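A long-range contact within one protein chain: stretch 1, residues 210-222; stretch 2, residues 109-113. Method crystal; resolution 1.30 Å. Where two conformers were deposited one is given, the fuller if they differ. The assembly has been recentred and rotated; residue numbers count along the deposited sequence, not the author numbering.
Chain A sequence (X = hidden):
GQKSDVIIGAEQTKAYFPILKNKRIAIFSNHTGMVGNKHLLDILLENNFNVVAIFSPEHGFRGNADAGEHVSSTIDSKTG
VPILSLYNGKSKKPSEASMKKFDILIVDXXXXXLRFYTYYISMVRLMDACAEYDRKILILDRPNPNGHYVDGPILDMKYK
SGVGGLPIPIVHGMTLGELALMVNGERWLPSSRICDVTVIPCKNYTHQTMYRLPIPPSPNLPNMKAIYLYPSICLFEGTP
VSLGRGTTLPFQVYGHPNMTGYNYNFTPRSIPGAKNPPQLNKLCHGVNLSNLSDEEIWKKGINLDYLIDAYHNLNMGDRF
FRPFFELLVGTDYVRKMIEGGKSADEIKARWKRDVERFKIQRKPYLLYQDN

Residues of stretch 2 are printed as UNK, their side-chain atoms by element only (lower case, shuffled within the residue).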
HETATM    1  N   MSE A 210     -13.524  -6.320   7.406  1.00  9.79           N
HETATM    2  CA  MSE A 210     -12.320  -5.844   8.068  1.00  9.43           C
HETATM    3  C   MSE A 210     -11.333  -6.971   8.194  1.00 10.04           C
HETATM    4  O   MSE A 210     -11.154  -7.549   9.271  1.00 12.19           O
HETATM    5  CB  MSE A 210     -12.653  -5.242   9.434  1.00 10.05           C
HETATM    6  CG  MSE A 210     -13.745  -4.176   9.345  1.00 11.67           C
HETATM    7 SE   MSE A 210     -13.419  -2.707   8.117  0.75 10.93          SE
HETATM    8  CE  MSE A 210     -11.816  -1.990   8.944  1.00 14.69           C
ATOM      9  N   TYR A 211     -10.686  -7.312   7.085  1.00  8.59           N
ATOM     10  CA  TYR A 211      -9.701  -8.364   7.057  1.00  8.54           C
ATOM     11  C   TYR A 211      -8.470  -7.969   7.797  1.00  8.32           C
ATOM     12  O   TYR A 211      -7.955  -6.869   7.602  1.00  9.38           O
ATOM     13  CB  TYR A 211      -9.371  -8.715   5.634  1.00  9.07           C
ATOM     14  CG  TYR A 211      -8.322  -9.792   5.448  1.00  8.18           C
ATOM     15  CD1 TYR A 211      -8.616 -11.143   5.560  1.00  9.71           C
ATOM     16  CD2 TYR A 211      -7.022  -9.461   5.076  1.00  8.19           C
ATOM     17  CE1 TYR A 211      -7.658 -12.090   5.316  1.00 11.18           C
ATOM     18  CE2 TYR A 211      -6.072 -10.400   4.810  1.00  8.90           C
ATOM     19  CZ  TYR A 211      -6.405 -11.735   4.909  1.00 10.46           C
ATOM     20  OH  TYR A 211      -5.397 -12.656   4.634  1.00 12.04           O
ATOM     21  N   ARG A 212      -7.936  -8.896   8.592  1.00  8.88           N
ATOM     22  CA  ARG A 212      -6.720  -8.692   9.371  0.70  8.58           C
ATOM     23  C   ARG A 212      -5.587  -9.496   8.763  1.00  9.18           C
ATOM     24  O   ARG A 212      -5.774 -10.646   8.390  1.00 10.66           O
ATOM     25  CB  ARG A 212      -6.962  -9.114  10.821  0.70 10.26           C
ATOM     26  CG  ARG A 212      -7.957  -8.222  11.481  0.70  9.54           C
ATOM     27  CD  ARG A 212      -8.209  -8.510  12.918  0.70 10.09           C
ATOM     28  NE  ARG A 212      -7.217  -8.089  13.842  0.70  9.80           N
ATOM     29  CZ  ARG A 212      -7.208  -6.904  14.449  0.70 12.00           C
ATOM     30  NH1 ARG A 212      -8.100  -5.973  14.194  0.70 11.55           N
ATOM     31  NH2 ARG A 212      -6.285  -6.690  15.337  0.70 13.65           N
ATOM     32  N   LEU A 213      -4.445  -8.873   8.601  1.00  9.61           N
ATOM     33  CA  LEU A 213      -3.341  -9.449   7.875  1.00 10.00           C
ATOM     34  C   LEU A 213      -2.596 -10.425   8.780  1.00 10.10           C
ATOM     35  O   LEU A 213      -2.165 -10.056   9.852  1.00 12.05           O
ATOM     36  CB  LEU A 213      -2.363  -8.354   7.444  1.00 10.78           C
ATOM     37  CG  LEU A 213      -2.746  -7.625   6.172  1.00 13.63           C
ATOM     38  CD1 LEU A 213      -4.091  -7.052   6.056  1.00 16.37           C
ATOM     39  CD2 LEU A 213      -1.702  -6.617   5.821  1.00 14.10           C
ATOM     40  N   PRO A 214      -2.420 -11.674   8.339  1.00 10.88           N
ATOM     41  CA  PRO A 214      -1.689 -12.627   9.179  1.00 11.84           C
ATOM     42  C   PRO A 214      -0.205 -12.362   9.255  1.00 11.35           C
ATOM     43  O   PRO A 214       0.435 -12.762  10.250  1.00 12.26           O
ATOM     44  CB  PRO A 214      -1.977 -13.964   8.486  1.00 14.52           C
ATOM     45  CG  PRO A 214      -2.242 -13.589   6.999  1.00 13.05           C
ATOM     46  CD  PRO A 214      -2.976 -12.305   7.107  1.00 11.56           C
ATOM     47  N   ILE A 215       0.351 -11.743   8.204  1.00 10.94           N
ATOM     48  CA  ILE A 215       1.800 -11.569   8.005  1.00 11.13           C
ATOM     49  C   ILE A 215       2.042 -10.046   7.830  1.00 10.46           C
ATOM     50  O   ILE A 215       1.401  -9.410   6.984  1.00 10.96           O
ATOM     51  CB  ILE A 215       2.299 -12.338   6.722  1.00 11.31           C
ATOM     52  CG1 ILE A 215       1.997 -13.856   6.845  1.00 12.91           C
ATOM     53  CG2 ILE A 215       3.748 -12.047   6.433  1.00 13.00           C
ATOM     54  CD1 ILE A 215       2.340 -14.692   5.604  1.00 17.56           C
ATOM     55  N   PRO A 216       3.012  -9.475   8.567  1.00 10.76           N
ATOM     56  CA  PRO A 216       3.236  -8.021   8.407  1.00 11.23           C
ATOM     57  C   PRO A 216       3.673  -7.671   7.002  1.00 10.18           C
ATOM     58  O   PRO A 216       4.621  -8.253   6.492  1.00 11.48           O
ATOM     59  CB  PRO A 216       4.395  -7.730   9.399  1.00 11.56           C
ATOM     60  CG  PRO A 216       5.090  -9.083   9.504  1.00 13.00           C
ATOM     61  CD  PRO A 216       3.981 -10.089   9.500  1.00 11.69           C
ATOM     62  N   PRO A 217       3.003  -6.684   6.401  1.00 10.51           N
ATOM     63  CA  PRO A 217       3.323  -6.400   5.012  1.00 11.05           C
ATOM     64  C   PRO A 217       4.628  -5.654   4.801  1.00 10.63           C
ATOM     65  O   PRO A 217       5.237  -5.770   3.756  1.00 13.34           O
ATOM     66  CB  PRO A 217       2.112  -5.579   4.550  1.00 11.57           C
ATOM     67  CG  PRO A 217       1.597  -4.935   5.839  1.00 11.63           C
ATOM     68  CD  PRO A 217       1.813  -5.944   6.879  1.00 11.08           C
ATOM     69  N   SER A 218       5.024  -4.892   5.814  1.00 10.80           N
ATOM     70  CA  SER A 218       6.296  -4.185   5.911  1.00 10.87           C
ATOM     71  C   SER A 218       6.717  -4.271   7.366  1.00  9.36           C
ATOM     72  O   SER A 218       5.867  -4.370   8.239  1.00  9.93           O
ATOM     73  CB  SER A 218       6.152  -2.683   5.616  1.00 13.59           C
ATOM     74  OG  SER A 218       5.671  -2.430   4.355  1.00 19.27           O
ATOM     75  N   PRO A 219       8.024  -4.178   7.672  1.00 10.14           N
ATOM     76  CA  PRO A 219       8.432  -4.421   9.076  1.00 10.12           C
ATOM     77  C   PRO A 219       7.778  -3.451  10.085  1.00 10.12           C
ATOM     78  O   PRO A 219       7.466  -3.820  11.215  1.00 10.17           O
ATOM     79  CB  PRO A 219       9.935  -4.254   9.015  1.00 11.12           C
ATOM     80  CG  PRO A 219      10.284  -4.782   7.622  1.00 13.25           C
ATOM     81  CD  PRO A 219       9.173  -4.260   6.753  1.00 11.53           C
ATOM     82  N   ASN A 220       7.639  -2.187   9.680  1.00  9.35           N
ATOM     83  CA  ASN A 220       7.107  -1.138  10.563  1.00  9.59           C
ATOM     84  C   ASN A 220       5.591  -0.970  10.472  1.00  9.17           C
ATOM     85  O   ASN A 220       5.058  -0.016  10.998  1.00 10.26           O
ATOM     86  CB  ASN A 220       7.881   0.195  10.401  1.00 11.20           C
ATOM     87  CG  ASN A 220       9.257   0.077  10.980  1.00 11.63           C
ATOM     88  OD1 ASN A 220       9.407  -0.009  12.180  1.00 13.38           O
ATOM     89  ND2 ASN A 220      10.261  -0.030  10.128  1.00 13.69           N
ATOM     90  N   LEU A 221       4.914  -1.943   9.872  1.00  9.81           N
ATOM     91  CA  LEU A 221       3.451  -2.082   9.965  1.00  9.97           C
ATOM     92  C   LEU A 221       3.155  -3.400  10.653  1.00 11.23           C
ATOM     93  O   LEU A 221       2.675  -4.369  10.043  1.00 11.86           O
ATOM     94  CB  LEU A 221       2.794  -1.994   8.569  1.00  9.94           C
ATOM     95  CG  LEU A 221       2.890  -0.632   7.897  1.00 10.97           C
ATOM     96  CD1 LEU A 221       2.347  -0.721   6.470  1.00 11.05           C
ATOM     97  CD2 LEU A 221       2.122   0.420   8.707  1.00 11.74           C
ATOM     98  N   PRO A 222       3.473  -3.473  11.959  1.00 11.54           N
ATOM     99  CA  PRO A 222       3.534  -4.784  12.583  1.00 12.91           C
ATOM    100  C   PRO A 222       2.189  -5.302  12.984  1.00 12.69           C
ATOM    101  O   PRO A 222       2.114  -6.513  13.283  1.00 16.85           O
ATOM    102  CB  PRO A 222       4.382  -4.539  13.823  1.00 13.24           C
ATOM    103  CG  PRO A 222       4.111  -3.115  14.145  1.00 12.82           C
ATOM    104  CD  PRO A 222       4.087  -2.437  12.807  1.00 11.90           C
ATOM    105  N   UNK A 109       0.002 -10.701  -3.692  1.00 10.82           N
ATOM    106  CA  UNK A 109       0.763  -9.902  -2.758  1.00 11.13           C
ATOM    107  C   UNK A 109      -0.200  -9.145  -1.897  1.00 10.35           C
ATOM    108  O   UNK A 109      -1.249  -8.718  -2.390  1.00 11.34           O
ATOM    109  c   UNK A 109       2.857  -8.422  -2.551  1.00 12.67           C
ATOM    110  c   UNK A 109       1.063  -7.837  -4.298  1.00 12.54           C
ATOM    111  c   UNK A 109       3.998  -7.765  -3.312  1.00 13.54           C
ATOM    112  c   UNK A 109       1.767  -8.962  -3.497  1.00 11.34           C
ATOM    113  N   UNK A 110       0.166  -8.956  -0.633  1.00 10.02           N
ATOM    114  CA  UNK A 110      -0.710  -8.269   0.339  1.00 10.10           C
ATOM    115  C   UNK A 110      -0.365  -6.783   0.421  1.00 10.59           C
ATOM    116  O   UNK A 110       0.721  -6.406   0.879  1.00 12.87           O
ATOM    117  c   UNK A 110      -0.613  -8.919   1.723  1.00 10.96           C
ATOM    118  c   UNK A 110      -1.546  -8.286   2.739  1.00 10.26           C
ATOM    119  c   UNK A 110      -3.010  -8.446   2.348  1.00 10.09           C
ATOM    120  o   UNK A 110      -3.519  -9.559   2.296  1.00 11.62           O
ATOM    121  n   UNK A 110      -3.684  -7.341   2.062  1.00 10.77           N
ATOM    122  N   UNK A 111      -1.349  -5.941   0.056  1.00 10.39           N
ATOM    123  CA  UNK A 111      -1.280  -4.503   0.045  1.00 11.03           C
ATOM    124  C   UNK A 111      -1.941  -3.916   1.311  1.00  9.44           C
ATOM    125  O   UNK A 111      -2.660  -4.621   2.027  1.00 10.09           O
ATOM    126  c   UNK A 111      -2.069  -4.011  -1.226  1.00 12.19           C
ATOM    127  c   UNK A 111      -2.041  -2.552  -1.393  1.00 13.43           C
ATOM    128  o   UNK A 111      -0.950  -1.970  -1.268  1.00 16.32           O
ATOM    129  o   UNK A 111      -3.138  -1.959  -1.614  1.00 14.70           O
ATOM    130  N   UNK A 112      -1.809  -2.599   1.539  1.00  8.31           N
ATOM    131  CA  UNK A 112      -2.474  -1.930   2.667  1.00  8.09           C
ATOM    132  C   UNK A 112      -3.438  -0.812   2.287  1.00  7.45           C
ATOM    133  O   UNK A 112      -4.039  -0.209   3.147  1.00  8.74           O
ATOM    134  c   UNK A 112      -0.619  -2.638   4.249  1.00 12.10           C
ATOM    135  c   UNK A 112      -1.464  -1.449   3.726  1.00  9.20           C
ATOM    136  c   UNK A 112      -0.574  -0.395   3.175  1.00 11.46           C
ATOM    137  N   UNK A 113      -3.570  -0.542   0.991  1.00  7.73           N
ATOM    138  CA  UNK A 113      -4.596   0.395   0.506  1.00  8.97           C
ATOM    139  C   UNK A 113      -4.332   1.870   0.508  1.00  8.46           C
ATOM    140  O   UNK A 113      -5.242   2.664   0.619  1.00  9.37           O
TER
HETATM  141  O   HOH W   1      -3.042 -12.086   3.158  1.00 13.23           O
HETATM  142  O   HOH W   2       3.452  -6.983   1.617  1.00 16.99           O

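Position 109 carries four side-chain carbons and no heteroatom. The chain forks at the first carbon, and one arm runs two carbons long while the other ends after one. A beta-branched aliphatic side chain with unequal arms is isoleucine, so the residue is Ile109. Both of its chi angles are t, and its side chain stays out of reach of stretch 1, contributing nothing directly to the contact.

At position 110 the side chain is an unbranched run of three carbons, the last bearing one oxygen and one nitrogen. That is a primary amide on a two-methylene arm. The middle carbon packs against CD2 of Leu213 at 3.5 Å, and the oxygen lies 3.7 Å from CE2 of Tyr211, oblique to the ring. The nitrogen is 2.9 Å from the backbone O of position 111, a distance suited to an amide donor. The residue is glutamine, Gln110, and the carbon touching Leu213 is its CG. Its chi1 is t, but chi2 and chi3, at 63° and 65°, fold the chain so that NE2 turns back to the backbone of its own stretch, where the N-H...O angle of 169° makes a nearly straight hydrogen bond.

Position 111 has two side-chain carbons, the second carrying two oxygens: a short carboxylate. Its CA-to-CB bond points away from stretch 1, and its closest side-chain atom, CB, is still 7.3 Å from CB of Pro217. One carboxylate oxygen lies 3.0 Å from the backbone N of position 113. The residue is aspartate, Asp111; the oxygen is OD2, and the bond it accepts is weak, with an angle of 137°.

Three carbons make up the side chain at position 112, one attached to CA and carrying the other two. CA-to-CB points toward stretch 1, and one methyl lies 3.6 Å from CG of Pro217, 4.2 Å from CD1 of Leu221 and 4.4 Å from CD2 of Leu213. This compact forked group is valine, Val112, with chi1 m, and the methyl making these three approaches is CG1.

Position 113 has no side-chain atoms, so it is glycine, Gly113. Its phi of 84° is positive, a region that glycine enters readily.

The contact joins two loop segments and buries 253 Å² in all, without a direct hydrogen bond between them. Its apolar part gathers around Val112, where Leu213, Pro217 and Leu221 converge, while Leu213 also covers the aliphatic part of Gln110. A type I turn from Ser218 to Leu221, with Leu221 N bonded to Ser218 O at 3.1 Å, folds the chain between Pro217 and Leu221. Water supplies the polar links. Water 1 donates to Gln110 OE1 at 2.7 Å and is hydrogen-bonded to Tyr211 OH at 2.8 Å; water 2 donates to Gln110 O at 2.9 Å and to Pro217 O at 3.0 Å, bridging two carbonyls that cannot bond to each other.

Stretch 2 109-113: IQDVG
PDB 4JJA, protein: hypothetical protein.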